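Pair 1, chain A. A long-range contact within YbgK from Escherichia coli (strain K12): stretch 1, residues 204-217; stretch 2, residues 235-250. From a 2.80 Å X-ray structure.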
# COMPACT_ATOMS: atom_id res chain seq x y z
N SER A 204 -10.52 -0.28 10.98
CA SER A 204 -9.13 -0.69 10.77
C SER A 204 -9.02 -2.06 10.11
O SER A 204 -9.56 -3.04 10.62
CB SER A 204 -8.40 -0.73 12.11
OG SER A 204 -8.50 0.51 12.78
N ASN A 205 -8.32 -2.12 8.96
CA ASN A 205 -8.12 -3.35 8.20
C ASN A 205 -6.69 -3.36 7.63
O ASN A 205 -5.84 -2.62 8.13
CB ASN A 205 -9.20 -3.46 7.10
CG ASN A 205 -9.14 -2.38 6.04
OD1 ASN A 205 -8.63 -1.28 6.26
ND2 ASN A 205 -9.70 -2.67 4.87
N ARG A 206 -6.40 -4.22 6.62
CA ARG A 206 -5.07 -4.30 6.00
C ARG A 206 -4.65 -3.01 5.27
O ARG A 206 -3.46 -2.80 5.10
CB ARG A 206 -4.99 -5.48 5.02
CG ARG A 206 -5.10 -6.84 5.71
CD ARG A 206 -4.70 -8.01 4.82
NE ARG A 206 -3.28 -8.35 4.97
CZ ARG A 206 -2.29 -7.98 4.16
NH1 ARG A 206 -2.54 -7.25 3.08
NH2 ARG A 206 -1.04 -8.35 4.42
N MET A 207 -5.61 -2.17 4.82
CA MET A 207 -5.29 -0.91 4.15
C MET A 207 -4.78 0.15 5.13
O MET A 207 -3.63 0.56 5.03
CB MET A 207 -6.50 -0.36 3.38
CG MET A 207 -6.81 -1.15 2.13
SD MET A 207 -8.24 -0.50 1.22
CE MET A 207 -7.55 1.00 0.53
N GLY A 208 -5.64 0.59 6.05
CA GLY A 208 -5.28 1.62 7.02
C GLY A 208 -6.04 1.54 8.33
O GLY A 208 -7.24 1.26 8.33
N TYR A 209 -5.35 1.81 9.45
CA TYR A 209 -5.92 1.77 10.79
C TYR A 209 -6.52 3.12 11.19
O TYR A 209 -5.78 4.09 11.26
CB TYR A 209 -4.85 1.42 11.84
CG TYR A 209 -4.44 -0.04 11.99
CD1 TYR A 209 -4.63 -0.95 10.96
CD2 TYR A 209 -3.76 -0.47 13.12
CE1 TYR A 209 -4.23 -2.29 11.10
CE2 TYR A 209 -3.36 -1.80 13.27
CZ TYR A 209 -3.59 -2.70 12.25
OH TYR A 209 -3.19 -4.01 12.37
N ARG A 210 -7.82 3.16 11.56
CA ARG A 210 -8.48 4.38 12.05
C ARG A 210 -8.38 4.43 13.58
O ARG A 210 -8.71 3.44 14.23
CB ARG A 210 -9.95 4.44 11.58
CG ARG A 210 -10.09 4.13 10.08
CD ARG A 210 -11.08 5.00 9.33
NE ARG A 210 -10.89 4.87 7.88
CZ ARG A 210 -11.56 5.56 6.96
NH1 ARG A 210 -12.48 6.45 7.32
NH2 ARG A 210 -11.31 5.37 5.67
N LEU A 211 -7.86 5.53 14.15
CA LEU A 211 -7.64 5.65 15.59
C LEU A 211 -8.69 6.54 16.26
O LEU A 211 -8.89 7.67 15.83
CB LEU A 211 -6.24 6.24 15.85
CG LEU A 211 -5.05 5.57 15.16
CD1 LEU A 211 -3.74 6.24 15.56
CD2 LEU A 211 -4.99 4.08 15.47
N GLN A 212 -9.32 6.04 17.34
CA GLN A 212 -10.30 6.79 18.13
C GLN A 212 -9.61 7.49 19.31
O GLN A 212 -8.97 6.81 20.12
CB GLN A 212 -11.39 5.87 18.68
CG GLN A 212 -12.28 5.14 17.68
CD GLN A 212 -13.22 6.02 16.87
OE1 GLN A 212 -12.87 7.11 16.42
NE2 GLN A 212 -14.47 5.59 16.65
N GLY A 213 -9.77 8.80 19.43
CA GLY A 213 -9.18 9.54 20.54
C GLY A 213 -9.64 10.98 20.61
O GLY A 213 -10.83 11.24 20.50
N GLN A 214 -8.68 11.92 20.79
CA GLN A 214 -8.96 13.36 20.91
C GLN A 214 -8.99 14.06 19.54
O GLN A 214 -8.30 13.63 18.62
CB GLN A 214 -7.91 14.02 21.82
N ILE A 215 -9.78 15.14 19.43
CA ILE A 215 -9.92 15.89 18.17
C ILE A 215 -8.71 16.81 17.94
O ILE A 215 -8.59 17.86 18.58
CB ILE A 215 -11.26 16.69 18.14
N LEU A 216 -7.81 16.39 17.04
CA LEU A 216 -6.59 17.14 16.75
C LEU A 216 -6.94 18.33 15.86
O LEU A 216 -7.36 18.13 14.73
CB LEU A 216 -5.55 16.24 16.06
CG LEU A 216 -5.15 14.95 16.80
CD1 LEU A 216 -4.19 14.14 15.97
CD2 LEU A 216 -4.56 15.25 18.17
N LYS A 217 -6.79 19.55 16.39
CA LYS A 217 -7.11 20.76 15.62
C LYS A 217 -5.92 21.21 14.79
O LYS A 217 -4.83 21.38 15.33
CB LYS A 217 -7.53 21.92 16.54
CG LYS A 217 -9.01 21.94 16.86
CD LYS A 217 -9.38 23.16 17.73
CE LYS A 217 -9.27 22.91 19.22
NZ LYS A 217 -8.29 23.81 19.89
N GLN A 235 -2.09 10.06 8.84
CA GLN A 235 -2.84 11.16 8.25
C GLN A 235 -3.95 11.59 9.18
O GLN A 235 -4.54 10.74 9.84
CB GLN A 235 -3.48 10.76 6.91
CG GLN A 235 -2.56 10.09 5.91
CD GLN A 235 -3.29 9.87 4.60
OE1 GLN A 235 -2.98 10.48 3.58
NE2 GLN A 235 -4.31 9.02 4.62
N VAL A 236 -4.28 12.89 9.20
CA VAL A 236 -5.36 13.43 10.04
C VAL A 236 -6.37 14.15 9.13
O VAL A 236 -6.13 15.29 8.77
CB VAL A 236 -4.80 14.37 11.14
CG1 VAL A 236 -5.90 14.78 12.12
CG2 VAL A 236 -3.63 13.72 11.88
N PRO A 237 -7.53 13.54 8.78
CA PRO A 237 -8.50 14.26 7.94
C PRO A 237 -9.21 15.42 8.67
O PRO A 237 -8.77 15.83 9.75
CB PRO A 237 -9.50 13.16 7.52
CG PRO A 237 -8.87 11.87 7.91
CD PRO A 237 -8.00 12.18 9.08
N HIS A 238 -10.30 15.95 8.08
CA HIS A 238 -11.07 17.06 8.67
C HIS A 238 -11.74 16.70 10.00
O HIS A 238 -11.96 17.58 10.83
CB HIS A 238 -12.16 17.55 7.71
CG HIS A 238 -11.66 17.97 6.35
ND1 HIS A 238 -11.11 17.05 5.48
CD2 HIS A 238 -11.66 19.18 5.76
CE1 HIS A 238 -10.79 17.73 4.39
NE2 HIS A 238 -11.11 19.02 4.51
N ASN A 239 -12.06 15.41 10.21
CA ASN A 239 -12.69 14.93 11.45
C ASN A 239 -11.76 15.01 12.70
O ASN A 239 -12.27 15.01 13.82
CB ASN A 239 -13.23 13.50 11.29
CG ASN A 239 -12.22 12.44 10.88
OD1 ASN A 239 -11.01 12.58 11.07
ND2 ASN A 239 -12.69 11.34 10.31
N GLY A 240 -10.44 15.06 12.50
CA GLY A 240 -9.46 15.15 13.59
C GLY A 240 -9.00 13.82 14.17
O GLY A 240 -8.17 13.82 15.09
N GLN A 241 -9.47 12.68 13.63
CA GLN A 241 -9.11 11.35 14.09
C GLN A 241 -7.98 10.81 13.20
O GLN A 241 -8.17 10.69 11.99
CB GLN A 241 -10.33 10.42 14.06
CG GLN A 241 -11.49 10.90 14.95
CD GLN A 241 -11.10 11.08 16.40
OE1 GLN A 241 -10.65 10.14 17.06
NE2 GLN A 241 -11.24 12.29 16.93
N PRO A 242 -6.80 10.48 13.77
CA PRO A 242 -5.68 10.03 12.92
C PRO A 242 -5.88 8.64 12.28
O PRO A 242 -6.43 7.75 12.91
CB PRO A 242 -4.47 10.02 13.87
CG PRO A 242 -5.00 10.20 15.22
CD PRO A 242 -6.42 10.60 15.18
N ILE A 243 -5.40 8.48 11.02
CA ILE A 243 -5.48 7.23 10.24
C ILE A 243 -4.06 6.76 9.93
O ILE A 243 -3.35 7.46 9.20
CB ILE A 243 -6.31 7.42 8.93
CG1 ILE A 243 -7.70 8.03 9.23
CG2 ILE A 243 -6.45 6.08 8.16
CD1 ILE A 243 -8.59 8.25 7.99
N VAL A 244 -3.67 5.58 10.42
CA VAL A 244 -2.33 5.02 10.19
C VAL A 244 -2.37 4.17 8.93
O VAL A 244 -3.11 3.20 8.88
CB VAL A 244 -1.83 4.17 11.39
CG1 VAL A 244 -0.37 3.79 11.21
CG2 VAL A 244 -2.04 4.88 12.72
N LEU A 245 -1.56 4.51 7.93
CA LEU A 245 -1.53 3.75 6.69
C LEU A 245 -0.71 2.48 6.88
O LEU A 245 0.34 2.53 7.52
CB LEU A 245 -0.93 4.60 5.56
CG LEU A 245 -1.64 5.92 5.29
CD1 LEU A 245 -0.94 6.70 4.19
CD2 LEU A 245 -3.09 5.70 4.92
N MET A 246 -1.20 1.34 6.35
CA MET A 246 -0.51 0.05 6.48
C MET A 246 -0.02 -0.39 5.07
O MET A 246 0.23 0.48 4.24
CB MET A 246 -1.44 -0.98 7.16
CG MET A 246 -1.94 -0.56 8.53
SD MET A 246 -0.65 -0.17 9.75
CE MET A 246 -0.03 -1.81 10.11
N ASN A 247 0.17 -1.70 4.82
CA ASN A 247 0.76 -2.18 3.57
C ASN A 247 -0.14 -2.06 2.32
O ASN A 247 0.37 -1.66 1.28
CB ASN A 247 1.22 -3.63 3.72
CG ASN A 247 2.23 -3.85 4.83
OD1 ASN A 247 2.25 -3.15 5.84
ND2 ASN A 247 3.07 -4.87 4.69
N ASP A 248 -1.45 -2.37 2.41
CA ASP A 248 -2.38 -2.28 1.26
C ASP A 248 -2.92 -0.85 1.01
O ASP A 248 -3.73 -0.68 0.10
CB ASP A 248 -3.57 -3.25 1.46
CG ASP A 248 -3.20 -4.71 1.31
OD1 ASP A 248 -2.03 -5.05 1.55
OD2 ASP A 248 -4.11 -5.51 1.00
N ALA A 249 -2.47 0.17 1.77
CA ALA A 249 -2.92 1.57 1.64
C ALA A 249 -2.71 2.18 0.25
O ALA A 249 -1.97 1.65 -0.58
CB ALA A 249 -2.19 2.45 2.65
N GLN A 250 -3.35 3.34 0.04
CA GLN A 250 -3.22 4.17 -1.17
C GLN A 250 -1.78 4.62 -1.37
O GLN A 250 -1.14 5.00 -0.39
CB GLN A 250 -4.08 5.44 -1.03
CG GLN A 250 -5.50 5.34 -1.54
CD GLN A 250 -6.09 6.73 -1.65
OE1 GLN A 250 -6.02 7.37 -2.70
NE2 GLN A 250 -6.60 7.26 -0.55

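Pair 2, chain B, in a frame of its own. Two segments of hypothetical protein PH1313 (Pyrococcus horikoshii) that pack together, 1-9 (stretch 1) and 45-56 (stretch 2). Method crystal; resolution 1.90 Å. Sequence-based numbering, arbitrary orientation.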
# COMPACT_ATOMS: atom_id res chain seq x y z
N MET B 1 29.00 -31.33 5.95
CA MET B 1 28.22 -30.21 6.55
C MET B 1 26.74 -30.56 6.62
O MET B 1 26.29 -31.49 5.95
CB MET B 1 28.42 -28.94 5.72
CG MET B 1 29.89 -28.56 5.56
SD MET B 1 30.15 -27.04 4.65
CE MET B 1 29.91 -27.62 2.96
N ASN B 2 26.00 -29.83 7.44
CA ASN B 2 24.58 -30.10 7.60
C ASN B 2 23.66 -28.89 7.76
O ASN B 2 22.46 -29.06 7.97
CB ASN B 2 24.36 -31.08 8.76
CG ASN B 2 25.11 -30.69 10.02
OD1 ASN B 2 25.60 -29.57 10.14
ND2 ASN B 2 25.18 -31.61 10.97
N VAL B 3 24.20 -27.67 7.67
CA VAL B 3 23.37 -26.47 7.77
C VAL B 3 23.94 -25.33 6.95
O VAL B 3 25.05 -25.41 6.40
CB VAL B 3 23.22 -25.94 9.23
CG1 VAL B 3 22.81 -27.05 10.19
CG2 VAL B 3 24.53 -25.30 9.67
N VAL B 4 23.17 -24.25 6.86
CA VAL B 4 23.60 -23.04 6.18
C VAL B 4 23.29 -21.92 7.16
O VAL B 4 22.15 -21.80 7.64
CB VAL B 4 22.84 -22.77 4.86
CG1 VAL B 4 23.25 -21.41 4.31
CG2 VAL B 4 23.15 -23.85 3.83
N ILE B 5 24.30 -21.12 7.50
CA ILE B 5 24.11 -19.99 8.39
C ILE B 5 23.81 -18.78 7.52
O ILE B 5 24.56 -18.46 6.59
CB ILE B 5 25.40 -19.67 9.20
CG1 ILE B 5 25.82 -20.89 10.03
CG2 ILE B 5 25.16 -18.47 10.12
CD1 ILE B 5 27.19 -20.73 10.67
N VAL B 6 22.70 -18.11 7.81
CA VAL B 6 22.31 -16.93 7.05
C VAL B 6 22.39 -15.73 7.99
O VAL B 6 21.73 -15.70 9.03
CB VAL B 6 20.87 -17.07 6.52
CG1 VAL B 6 20.45 -15.77 5.81
CG2 VAL B 6 20.81 -18.25 5.56
N ARG B 7 23.23 -14.76 7.64
CA ARG B 7 23.42 -13.57 8.47
C ARG B 7 22.77 -12.36 7.81
O ARG B 7 22.80 -12.22 6.59
CB ARG B 7 24.91 -13.30 8.69
CG ARG B 7 25.67 -14.54 9.16
CD ARG B 7 27.12 -14.24 9.53
NE ARG B 7 27.82 -15.47 9.86
CZ ARG B 7 28.33 -16.31 8.96
NH1 ARG B 7 28.23 -16.04 7.66
NH2 ARG B 7 28.90 -17.44 9.36
N TYR B 8 22.20 -11.49 8.63
CA TYR B 8 21.51 -10.30 8.12
C TYR B 8 21.59 -9.15 9.10
O TYR B 8 22.09 -9.30 10.22
CB TYR B 8 20.05 -10.65 7.84
CG TYR B 8 19.38 -11.36 8.99
CD1 TYR B 8 18.81 -10.64 10.04
CD2 TYR B 8 19.37 -12.75 9.07
CE1 TYR B 8 18.24 -11.28 11.14
CE2 TYR B 8 18.81 -13.41 10.16
CZ TYR B 8 18.25 -12.67 11.19
OH TYR B 8 17.71 -13.32 12.28
N GLY B 9 21.07 -8.00 8.69
CA GLY B 9 21.09 -6.84 9.54
C GLY B 9 22.45 -6.18 9.50
O GLY B 9 23.48 -6.86 9.54
N PHE B 45 14.78 -21.74 10.57
CA PHE B 45 14.37 -21.02 11.77
C PHE B 45 15.31 -19.87 12.06
O PHE B 45 16.45 -19.84 11.58
CB PHE B 45 14.26 -21.97 12.99
CG PHE B 45 15.56 -22.61 13.40
CD1 PHE B 45 16.55 -21.88 14.05
CD2 PHE B 45 15.79 -23.96 13.16
CE1 PHE B 45 17.74 -22.48 14.47
CE2 PHE B 45 16.97 -24.58 13.57
CZ PHE B 45 17.95 -23.83 14.23
N SER B 46 14.82 -18.91 12.85
CA SER B 46 15.58 -17.73 13.22
C SER B 46 15.81 -17.71 14.73
O SER B 46 14.85 -17.73 15.50
CB SER B 46 14.82 -16.47 12.81
OG SER B 46 15.52 -15.28 13.15
N ARG B 47 17.07 -17.65 15.15
CA ARG B 47 17.37 -17.59 16.57
C ARG B 47 18.59 -16.73 16.84
O ARG B 47 19.62 -16.84 16.17
CB ARG B 47 17.57 -19.00 17.13
CG ARG B 47 16.24 -19.76 17.27
CD ARG B 47 16.45 -21.23 17.54
NE ARG B 47 15.26 -22.00 17.19
CZ ARG B 47 15.23 -23.32 17.05
NH1 ARG B 47 16.34 -24.04 17.25
NH2 ARG B 47 14.10 -23.92 16.70
N HIS B 48 18.45 -15.84 17.81
CA HIS B 48 19.51 -14.93 18.22
C HIS B 48 20.17 -14.15 17.09
O HIS B 48 21.40 -14.05 17.03
CB HIS B 48 20.54 -15.70 19.04
CG HIS B 48 20.00 -16.25 20.32
ND1 HIS B 48 19.64 -15.44 21.37
CD2 HIS B 48 19.68 -17.51 20.68
CE1 HIS B 48 19.12 -16.18 22.34
NE2 HIS B 48 19.13 -17.44 21.94
N GLY B 49 19.36 -13.59 16.20
CA GLY B 49 19.87 -12.78 15.11
C GLY B 49 20.43 -13.52 13.91
O GLY B 49 20.98 -12.89 13.00
N ARG B 50 20.28 -14.83 13.90
CA ARG B 50 20.76 -15.66 12.79
C ARG B 50 19.63 -16.54 12.28
O ARG B 50 18.70 -16.87 13.01
CB ARG B 50 21.88 -16.59 13.27
CG ARG B 50 23.21 -15.93 13.56
CD ARG B 50 23.96 -15.66 12.27
NE ARG B 50 25.38 -15.40 12.49
CZ ARG B 50 25.88 -14.25 12.93
NH1 ARG B 50 25.08 -13.24 13.20
NH2 ARG B 50 27.19 -14.12 13.08
N ILE B 51 19.72 -16.91 11.01
CA ILE B 51 18.75 -17.83 10.43
C ILE B 51 19.56 -19.07 10.10
O ILE B 51 20.67 -18.99 9.54
CB ILE B 51 18.10 -17.27 9.16
CG1 ILE B 51 16.99 -16.28 9.55
CG2 ILE B 51 17.50 -18.41 8.32
CD1 ILE B 51 16.38 -15.53 8.37
N ILE B 52 19.04 -20.22 10.49
CA ILE B 52 19.71 -21.48 10.24
C ILE B 52 18.83 -22.32 9.34
O ILE B 52 17.63 -22.47 9.60
CB ILE B 52 19.95 -22.27 11.56
CG1 ILE B 52 20.87 -21.49 12.50
CG2 ILE B 52 20.55 -23.65 11.24
CD1 ILE B 52 22.30 -21.29 11.99
N VAL B 53 19.42 -22.83 8.27
CA VAL B 53 18.70 -23.70 7.35
C VAL B 53 19.31 -25.09 7.53
O VAL B 53 20.46 -25.31 7.17
CB VAL B 53 18.91 -23.28 5.87
CG1 VAL B 53 18.19 -24.25 4.95
CG2 VAL B 53 18.42 -21.87 5.65
N LYS B 54 18.56 -26.02 8.12
CA LYS B 54 19.07 -27.37 8.29
C LYS B 54 18.83 -28.09 6.97
O LYS B 54 17.69 -28.23 6.53
CB LYS B 54 18.34 -28.11 9.41
CG LYS B 54 18.79 -27.76 10.82
CD LYS B 54 18.01 -28.59 11.84
CE LYS B 54 18.47 -28.32 13.26
NZ LYS B 54 17.58 -29.00 14.25
N THR B 55 19.91 -28.53 6.33
CA THR B 55 19.83 -29.23 5.05
C THR B 55 21.06 -30.06 4.72
O THR B 55 22.18 -29.71 5.10
CB THR B 55 19.64 -28.23 3.89
OG1 THR B 55 19.73 -28.92 2.64
CG2 THR B 55 20.73 -27.14 3.94
N ASN B 56 20.85 -31.17 4.01
CA ASN B 56 21.96 -32.03 3.63
C ASN B 56 22.53 -31.61 2.28
O ASN B 56 23.40 -32.27 1.73
CB ASN B 56 21.53 -33.50 3.60
CG ASN B 56 21.28 -34.07 4.98
OD1 ASN B 56 22.07 -33.85 5.90
ND2 ASN B 56 20.18 -34.80 5.14
O HOH W 1 25.06 -33.00 3.75
O HOH W 2 22.81 -12.20 11.41
O HOH W 3 20.69 -10.03 13.02

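Where do the two pairs differ most sharply? They part at the matched positions Gly213(A) and Tyr8(B), Gln241(A) and Arg50(B). In pair 1 the glycine has no side chain to offer, and the glutamine side chain folds over to the backbone opposite: Gly213(A) N donates to Gln241(A) OE1 at 2.9 Å. In pair 2 side chains reach from both stretches: Arg50(B) turns its end toward the first stretch, with Arg50(B) NE 3.5 Å from Arg7(B) CG, while the tyrosine ring reaches the second, with Tyr8(B) CE2 3.5 Å from Ile51(B) CG1 and Tyr8(B) OH 3.1 Å from Ser46(B) OG. Water 2 adds a polar link there, accepting from Tyr8(B) N at 2.9 Å and lying 2.5 Å from Gly49(B) O.

What geometry do they share? Each is a pair of antiparallel strands, with 162° between their directions in both cases, and fourteen central residues superpose with an RMSD of 0.6 Å. The matching hydrogen bonds follow the same register. Tyr209(A) and Val244(A) exchange two, N to O, both 2.7 Å; their counterparts Val4(B) and Val53(B) do likewise, with Val4(B) N to Val53(B) O at 2.9 Å and Val53(B) N to Val4(B) O at 3.0 Å. At one end Met246(A) N donates to Met207(A) O at 2.9 Å, as Thr55(B) N does to Asn2(B) O at 3.1 Å. Further along, Leu211(A) N to Pro242(A) O, 2.9 Å, matches Val6(B) N to Ile51(B) O, 2.8 Å. Proline has no amide hydrogen to return the bond, whereas Ile51(B) N donates to Val6(B) O at 3.1 Å.

How is the face carrying Tyr209(A) and Val244(A) filled? In pair 1 the Tyr209(A) ring lies beneath a sulfur: Met246(A) SD sits 4.3 Å from the ring centroid, over the face. Leu211(A) CD1 meets Val244(A) CG2 at 3.6 Å. Pair 2 puts smaller valines, Val4(B) and Val6(B), where pair 1 has Tyr209(A) and Leu211(A). Val6(B) CG2 lies 4.3 Å from Val53(B) CG2, and Val6(B) CB lies 3.8 Å from Ile51(B) CB, where Leu211(A) CD1 meets Pro242(A) CG at 4.2 Å. In place of the methionine, Thr55(B) CG2 lies 4.1 Å from Val4(B) CG2.

What happens on the other face? Gly208(A) leaves its position bare, whereas the matching Val3(B) packs its CB 4.1 Å from Ile52(B) CG2. At the next position on this face, Arg210(A) lays its guanidinium against Ile243(A), Arg210(A) NE to Ile243(A) CD1 4.1 Å; the counterpart Ile5(B) makes a purely apolar contact, Ile5(B) CG1 to Ile52(B) CD1 4.0 Å. The same isoleucine position thus accepts either partner.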